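Local coordinates for catalase (Corynebacterium glutamicum, PDB 4B7H), which catalyses the breakdown of hydrogen peroxide to water and oxygen at a haem iron, and here carries NADPH and the inhibitor nitric oxide, at residues E84-Y89 with F214-A219; V224-H229 with V275-F280. One frame throughout, in Å; residues are numbered along the deposited sequence.

Contact 1: E84-Y89 with F214-A219; sequences EDVSEY and FQWINA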
loop_
_atom_site.group_PDB
_atom_site.type_symbol
_atom_site.label_atom_id
_atom_site.label_comp_id
_atom_site.label_asym_id
_atom_site.label_seq_id
_atom_site.Cartn_x
_atom_site.Cartn_y
_atom_site.Cartn_z
ATOM N N GLU A 84 -32.253 26.005 20.504
ATOM C CA GLU A 84 -32.819 25.679 21.808
ATOM C C GLU A 84 -31.714 25.614 22.855
ATOM O O GLU A 84 -30.536 25.615 22.510
ATOM C CB GLU A 84 -33.541 24.335 21.741
ATOM C CG GLU A 84 -34.731 24.323 20.808
ATOM C CD GLU A 84 -35.934 25.038 21.398
ATOM O OE1 GLU A 84 -36.238 24.817 22.591
ATOM O OE2 GLU A 84 -36.571 25.825 20.670
ATOM N N ASP A 85 -32.095 25.581 24.129
ATOM C CA ASP A 85 -31.132 25.403 25.214
ATOM C C ASP A 85 -31.175 23.964 25.735
ATOM O O ASP A 85 -32.103 23.588 26.454
ATOM C CB ASP A 85 -31.414 26.405 26.344
ATOM C CG ASP A 85 -30.346 26.397 27.422
ATOM O OD1 ASP A 85 -29.516 25.465 27.453
ATOM O OD2 ASP A 85 -30.336 27.330 28.247
ATOM N N VAL A 86 -30.170 23.163 25.369
ATOM C CA VAL A 86 -30.062 21.786 25.860
ATOM C C VAL A 86 -28.898 21.632 26.842
ATOM O O VAL A 86 -28.452 20.518 27.121
ATOM C CB VAL A 86 -29.933 20.745 24.707
ATOM C CG1 VAL A 86 -31.215 20.702 23.896
ATOM C CG2 VAL A 86 -28.725 21.047 23.809
ATOM N N SER A 87 -28.428 22.757 27.383
ATOM C CA SER A 87 -27.284 22.759 28.294
ATOM C C SER A 87 -27.528 21.975 29.583
ATOM O O SER A 87 -26.580 21.529 30.224
ATOM C CB SER A 87 -26.828 24.187 28.613
ATOM O OG SER A 87 -27.808 24.878 29.372
ATOM N N GLU A 88 -28.783 21.792 29.981
ATOM C CA GLU A 88 -29.051 20.963 31.151
ATOM C C GLU A 88 -28.692 19.499 30.885
ATOM O O GLU A 88 -28.404 18.746 31.817
ATOM C CB GLU A 88 -30.505 21.095 31.611
ATOM C CG GLU A 88 -31.527 20.596 30.617
ATOM C CD GLU A 88 -32.943 20.919 31.046
ATOM O OE1 GLU A 88 -33.372 20.408 32.102
ATOM O OE2 GLU A 88 -33.625 21.688 30.326
ATOM N N TYR A 89 -28.672 19.105 29.610
ATOM C CA TYR A 89 -28.408 17.715 29.241
ATOM C C TYR A 89 -26.990 17.423 28.742
ATOM O O TYR A 89 -26.463 16.329 28.962
ATOM C CB TYR A 89 -29.385 17.271 28.160
ATOM C CG TYR A 89 -30.831 17.543 28.476
ATOM C CD1 TYR A 89 -31.488 16.827 29.468
ATOM C CD2 TYR A 89 -31.546 18.491 27.760
ATOM C CE1 TYR A 89 -32.817 17.065 29.753
ATOM C CE2 TYR A 89 -32.874 18.736 28.034
ATOM C CZ TYR A 89 -33.504 18.017 29.031
ATOM O OH TYR A 89 -34.823 18.257 29.310
ATOM N N PHE A 214 -26.903 6.891 22.242
ATOM C CA PHE A 214 -25.673 7.521 22.693
ATOM C C PHE A 214 -25.887 8.093 24.085
ATOM O O PHE A 214 -26.977 7.968 24.667
ATOM C CB PHE A 214 -25.268 8.628 21.723
ATOM C CG PHE A 214 -24.859 8.110 20.377
ATOM C CD1 PHE A 214 -23.565 7.656 20.162
ATOM C CD2 PHE A 214 -25.778 8.046 19.338
ATOM C CE1 PHE A 214 -23.184 7.148 18.927
ATOM C CE2 PHE A 214 -25.412 7.550 18.100
ATOM C CZ PHE A 214 -24.109 7.102 17.892
ATOM N N GLN A 215 -24.857 8.731 24.627
ATOM C CA GLN A 215 -24.993 9.367 25.930
ATOM C C GLN A 215 -24.651 10.852 25.828
ATOM O O GLN A 215 -23.770 11.243 25.066
ATOM C CB GLN A 215 -24.108 8.673 26.969
ATOM C CG GLN A 215 -24.480 9.004 28.407
ATOM C CD GLN A 215 -23.655 8.220 29.398
ATOM O OE1 GLN A 215 -22.510 8.569 29.686
ATOM N NE2 GLN A 215 -24.218 7.133 29.906
ATOM N N TRP A 216 -25.386 11.672 26.571
ATOM C CA TRP A 216 -25.063 13.079 26.744
ATOM C C TRP A 216 -24.688 13.268 28.204
ATOM O O TRP A 216 -25.330 12.698 29.098
ATOM C CB TRP A 216 -26.263 13.962 26.402
ATOM C CG TRP A 216 -26.352 14.391 24.966
ATOM C CD1 TRP A 216 -25.538 14.009 23.937
ATOM C CD2 TRP A 216 -27.308 15.301 24.405
ATOM N NE1 TRP A 216 -25.933 14.626 22.769
ATOM C CE2 TRP A 216 -27.015 15.427 23.032
ATOM C CE3 TRP A 216 -28.385 16.026 24.937
ATOM C CZ2 TRP A 216 -27.760 16.249 22.181
ATOM C CZ3 TRP A 216 -29.125 16.837 24.097
ATOM C CH2 TRP A 216 -28.812 16.944 22.732
ATOM N N ILE A 217 -23.637 14.040 28.447
ATOM C CA ILE A 217 -23.223 14.342 29.811
ATOM C C ILE A 217 -23.127 15.857 29.962
ATOM O O ILE A 217 -22.531 16.540 29.113
ATOM C CB ILE A 217 -21.867 13.684 30.150
ATOM C CG1 ILE A 217 -21.907 12.175 29.880
ATOM C CG2 ILE A 217 -21.492 13.933 31.592
ATOM C CD1 ILE A 217 -20.657 11.440 30.342
ATOM N N ASN A 218 -23.727 16.387 31.028
ATOM C CA ASN A 218 -23.723 17.832 31.257
ATOM C C ASN A 218 -22.476 18.298 32.021
ATOM O O ASN A 218 -21.596 17.488 32.346
ATOM C CB ASN A 218 -25.041 18.311 31.910
ATOM C CG ASN A 218 -25.205 17.848 33.352
ATOM O OD1 ASN A 218 -24.265 17.364 33.974
ATOM N ND2 ASN A 218 -26.410 18.011 33.892
ATOM N N ALA A 219 -22.400 19.594 32.309
ATOM C CA ALA A 219 -21.216 20.166 32.945
ATOM C C ALA A 219 -20.969 19.587 34.332
ATOM O O ALA A 219 -19.827 19.552 34.799
ATOM C CB ALA A 219 -21.331 21.685 33.005
HETATM O O HOH W 1 -23.947 21.188 30.537
#
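In Asn-218, CG sits between the backbone N and the carbonyl carbon (chi1 69°), on the way to an amide that reaches the loop 84-89. In Trp-216, CG lies anti to the carbonyl carbon (chi1 -90°), and the six-membered ring of the indole meets the same loop. Asn-218 ND2 donates to Glu-88 O at 3.0 Å, with an N-H...O angle of 160°. The acceptor lies almost in the amide plane. The same amide also bonds Glu-220 and the backbone N of Lys-222, which would limit its rotation. Tyr-89 meets the indole through CB, which approaches Trp-216 CE3 at 3.6 Å from the edge of the ring. Val-86 CB packs 4.0 Å from Trp-216 CZ3. A water accepts from Ala-219 N at 2.8 Å and donates to Ser-87 O, giving a second polar link. The loop has its own brace: Asp-85 OD1 accepts from Ser-87 N at 2.9 Å and from Ser-87 OG. Phe-95 also meets the Trp-216 ring. The arrangement is a loop between strands 73-82 and 100-108, with an Asx turn at Asp-85, packed against the end of strand 214-217 in the antiparallel sheet of the catalase fold.

Contact 2: V224-H229 with V275-F280; sequences VWVKYH and VQIMPF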
loop_
_atom_site.group_PDB
_atom_site.type_symbol
_atom_site.label_atom_id
_atom_site.label_comp_id
_atom_site.label_asym_id
_atom_site.label_seq_id
_atom_site.Cartn_x
_atom_site.Cartn_y
_atom_site.Cartn_z
ATOM N N VAL A 224 -27.458 11.355 30.521
ATOM C CA VAL A 224 -28.749 10.883 30.039
ATOM C C VAL A 224 -28.503 10.096 28.752
ATOM O O VAL A 224 -27.509 10.324 28.053
ATOM C CB VAL A 224 -29.730 12.040 29.748
ATOM C CG1 VAL A 224 -30.193 12.693 31.031
ATOM C CG2 VAL A 224 -29.101 13.066 28.807
ATOM N N TRP A 225 -29.392 9.159 28.435
ATOM C CA TRP A 225 -29.292 8.442 27.170
ATOM C C TRP A 225 -30.027 9.223 26.083
ATOM O O TRP A 225 -31.085 9.807 26.344
ATOM C CB TRP A 225 -29.868 7.035 27.304
ATOM C CG TRP A 225 -29.195 6.180 28.357
ATOM C CD1 TRP A 225 -29.747 5.738 29.535
ATOM C CD2 TRP A 225 -27.853 5.663 28.325
ATOM N NE1 TRP A 225 -28.833 4.977 30.229
ATOM C CE2 TRP A 225 -27.663 4.920 29.511
ATOM C CE3 TRP A 225 -26.791 5.762 27.411
ATOM C CZ2 TRP A 225 -26.459 4.271 29.799
ATOM C CZ3 TRP A 225 -25.602 5.115 27.701
ATOM C CH2 TRP A 225 -25.445 4.378 28.881
ATOM N N VAL A 226 -29.478 9.258 24.868
ATOM C CA VAL A 226 -30.120 10.007 23.792
ATOM C C VAL A 226 -30.145 9.250 22.466
ATOM O O VAL A 226 -29.310 8.377 22.220
ATOM C CB VAL A 226 -29.433 11.383 23.550
ATOM C CG1 VAL A 226 -29.441 12.236 24.813
ATOM C CG2 VAL A 226 -28.005 11.199 23.021
ATOM N N LYS A 227 -31.126 9.585 21.630
ATOM C CA LYS A 227 -31.146 9.185 20.225
ATOM C C LYS A 227 -31.354 10.420 19.355
ATOM O O LYS A 227 -32.199 11.270 19.650
ATOM C CB LYS A 227 -32.241 8.153 19.932
ATOM C CG LYS A 227 -31.955 6.761 20.486
ATOM C CD LYS A 227 -33.006 5.758 20.024
ATOM C CE LYS A 227 -32.769 4.365 20.610
ATOM N NZ LYS A 227 -31.558 3.668 20.059
ATOM N N TYR A 228 -30.580 10.510 18.283
ATOM C CA TYR A 228 -30.666 11.625 17.353
ATOM C C TYR A 228 -31.644 11.369 16.221
ATOM O O TYR A 228 -31.639 10.288 15.621
ATOM C CB TYR A 228 -29.310 11.873 16.720
ATOM C CG TYR A 228 -28.237 12.379 17.644
ATOM C CD1 TYR A 228 -28.213 13.713 18.043
ATOM C CD2 TYR A 228 -27.216 11.541 18.079
ATOM C CE1 TYR A 228 -27.213 14.191 18.868
ATOM C CE2 TYR A 228 -26.210 12.008 18.904
ATOM C CZ TYR A 228 -26.212 13.336 19.293
ATOM O OH TYR A 228 -25.204 13.806 20.103
ATOM N N HIS A 229 -32.436 12.384 15.911
ATOM C CA HIS A 229 -33.359 12.386 14.797
ATOM C C HIS A 229 -33.180 13.639 13.979
ATOM O O HIS A 229 -33.207 14.719 14.502
ATOM C CB HIS A 229 -34.838 12.302 15.323
ATOM C CG HIS A 229 -35.179 11.027 16.048
ATOM N ND1 HIS A 229 -36.041 10.150 15.585
ATOM C CD2 HIS A 229 -34.763 10.573 17.252
ATOM C CE1 HIS A 229 -36.135 9.173 16.434
ATOM N NE2 HIS A 229 -35.364 9.442 17.466
ATOM N N VAL A 275 -33.748 15.314 19.543
ATOM C CA VAL A 275 -33.317 14.143 20.289
ATOM C C VAL A 275 -34.456 13.543 21.094
ATOM O O VAL A 275 -35.388 14.241 21.492
ATOM C CB VAL A 275 -32.155 14.460 21.259
ATOM C CG1 VAL A 275 -30.851 14.632 20.485
ATOM C CG2 VAL A 275 -32.466 15.697 22.116
ATOM N N GLN A 276 -34.383 12.233 21.306
ATOM C CA GLN A 276 -35.114 11.598 22.391
ATOM C C GLN A 276 -34.162 11.552 23.570
ATOM O O GLN A 276 -32.972 11.276 23.401
ATOM C CB GLN A 276 -35.531 10.176 22.022
ATOM C CG GLN A 276 -36.527 10.082 20.883
ATOM C CD GLN A 276 -36.806 8.656 20.486
ATOM O OE1 GLN A 276 -35.961 7.996 19.879
ATOM N NE2 GLN A 276 -37.996 8.163 20.829
ATOM N N ILE A 277 -34.675 11.828 24.765
ATOM C CA ILE A 277 -33.852 11.816 25.964
ATOM C C ILE A 277 -34.453 10.866 26.992
ATOM O O ILE A 277 -35.566 11.087 27.474
ATOM C CB ILE A 277 -33.709 13.234 26.564
ATOM C CG1 ILE A 277 -33.059 14.178 25.543
ATOM C CG2 ILE A 277 -32.900 13.191 27.865
ATOM C CD1 ILE A 277 -32.917 15.609 26.033
ATOM N N MET A 278 -33.722 9.799 27.305
ATOM C CA MET A 278 -34.142 8.852 28.329
ATOM C C MET A 278 -33.307 9.031 29.590
ATOM O O MET A 278 -32.093 8.857 29.568
ATOM C CB MET A 278 -34.012 7.419 27.813
ATOM C CG MET A 278 -34.301 6.354 28.866
ATOM S SD MET A 278 -33.971 4.685 28.261
ATOM C CE MET A 278 -35.304 4.458 27.089
ATOM N N PRO A 279 -33.954 9.398 30.704
ATOM C CA PRO A 279 -33.204 9.515 31.960
ATOM C C PRO A 279 -32.422 8.234 32.257
ATOM O O PRO A 279 -32.903 7.130 31.964
ATOM C CB PRO A 279 -34.307 9.733 33.003
ATOM C CG PRO A 279 -35.402 10.401 32.229
ATOM C CD PRO A 279 -35.377 9.745 30.872
ATOM N N PHE A 280 -31.224 8.385 32.812
ATOM C CA PHE A 280 -30.348 7.257 33.101
ATOM C C PHE A 280 -31.085 6.182 33.899
ATOM O O PHE A 280 -30.956 4.988 33.617
ATOM C CB PHE A 280 -29.119 7.759 33.865
ATOM C CG PHE A 280 -28.009 6.748 34.000
ATOM C CD1 PHE A 280 -27.044 6.611 33.006
ATOM C CD2 PHE A 280 -27.904 5.962 35.140
ATOM C CE1 PHE A 280 -26.009 5.693 33.143
ATOM C CE2 PHE A 280 -26.879 5.045 35.281
ATOM C CZ PHE A 280 -25.929 4.907 34.276
HETATM O O HOH W 2 -28.598 3.386 32.628
#
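Val-224, first of the segment, sets its CB 3.9 Å from Ile-277 CG2. The two segments are antiparallel neighbours in the beta-barrel of the catalase fold, the axes of the two short strand segments at 166°. Trp-225 forms a hydrogen-bonded pair with Met-278: Trp-225 N donates to Met-278 O and Met-278 N to Trp-225 O. Phe-280 lies along the NE1-CE2-CZ2 side of the indole, with Phe-280 CE1 3.7 Å from Trp-225 CZ2. The five-membered ring of Trp-225 and the Phe-280 ring are 15° from parallel but strongly offset, so this is no full stack. A water in the indole plane accepts from Trp-225 NE1 and donates to Phe-280 O. It also sits over the centre of the Phe-280 ring. Met-278 SD makes an oblique Met-aromatic contact with the indole. Val-226 CG1 runs beside Ile-277 CG1, 4.2 Å away, on the sheet face that also carries Tyr-228 and Val-275. Lys-227 forms the next hydrogen-bonded pair, with Gln-276, while its NZ turns from the strand pair to bond Ser-211 O and Thr-213 OG1. Tyr-228 CD1 packs on Val-275 CG1 at 3.7 Å, and its hydroxyl bonds Tyr-137. His-229, which touches NADPH, ends the segment. Gln-276 NE2 bonds Trp-297 O and Tyr-302 O, which would keep OE1 turned to His-229. His-229 NE2 donates to Gln-276 OE1 at 2.9 Å, from above the carbonyl plane, with ring and amide planes 87° apart.

How the contacts relate
Strand 214-217 of contact 1 and both strands of contact 2 belong to one antiparallel sheet, and the contact centres are about 10 Å apart. Strand 214-217 lies beside strand 223-232, so the two contacts touch directly. Phe-214 O and Val-226 N are 2.8 Å apart, a probable hydrogen bond. Trp-216 NE1 and Tyr-228 OH, at 2.9 Å, probably bond as well. Contact 1 reaches both strands of contact 2: Trp-216 packs on Val-224, Val-226 and Val-275, and the loop residue Tyr-89 on Ile-277. Of the two, contact 2 holds the NADPH-pocket residue: the side chain of His-229 is about 3 Å from the nucleotide. That of Lys-227 is about 9 Å from a haem.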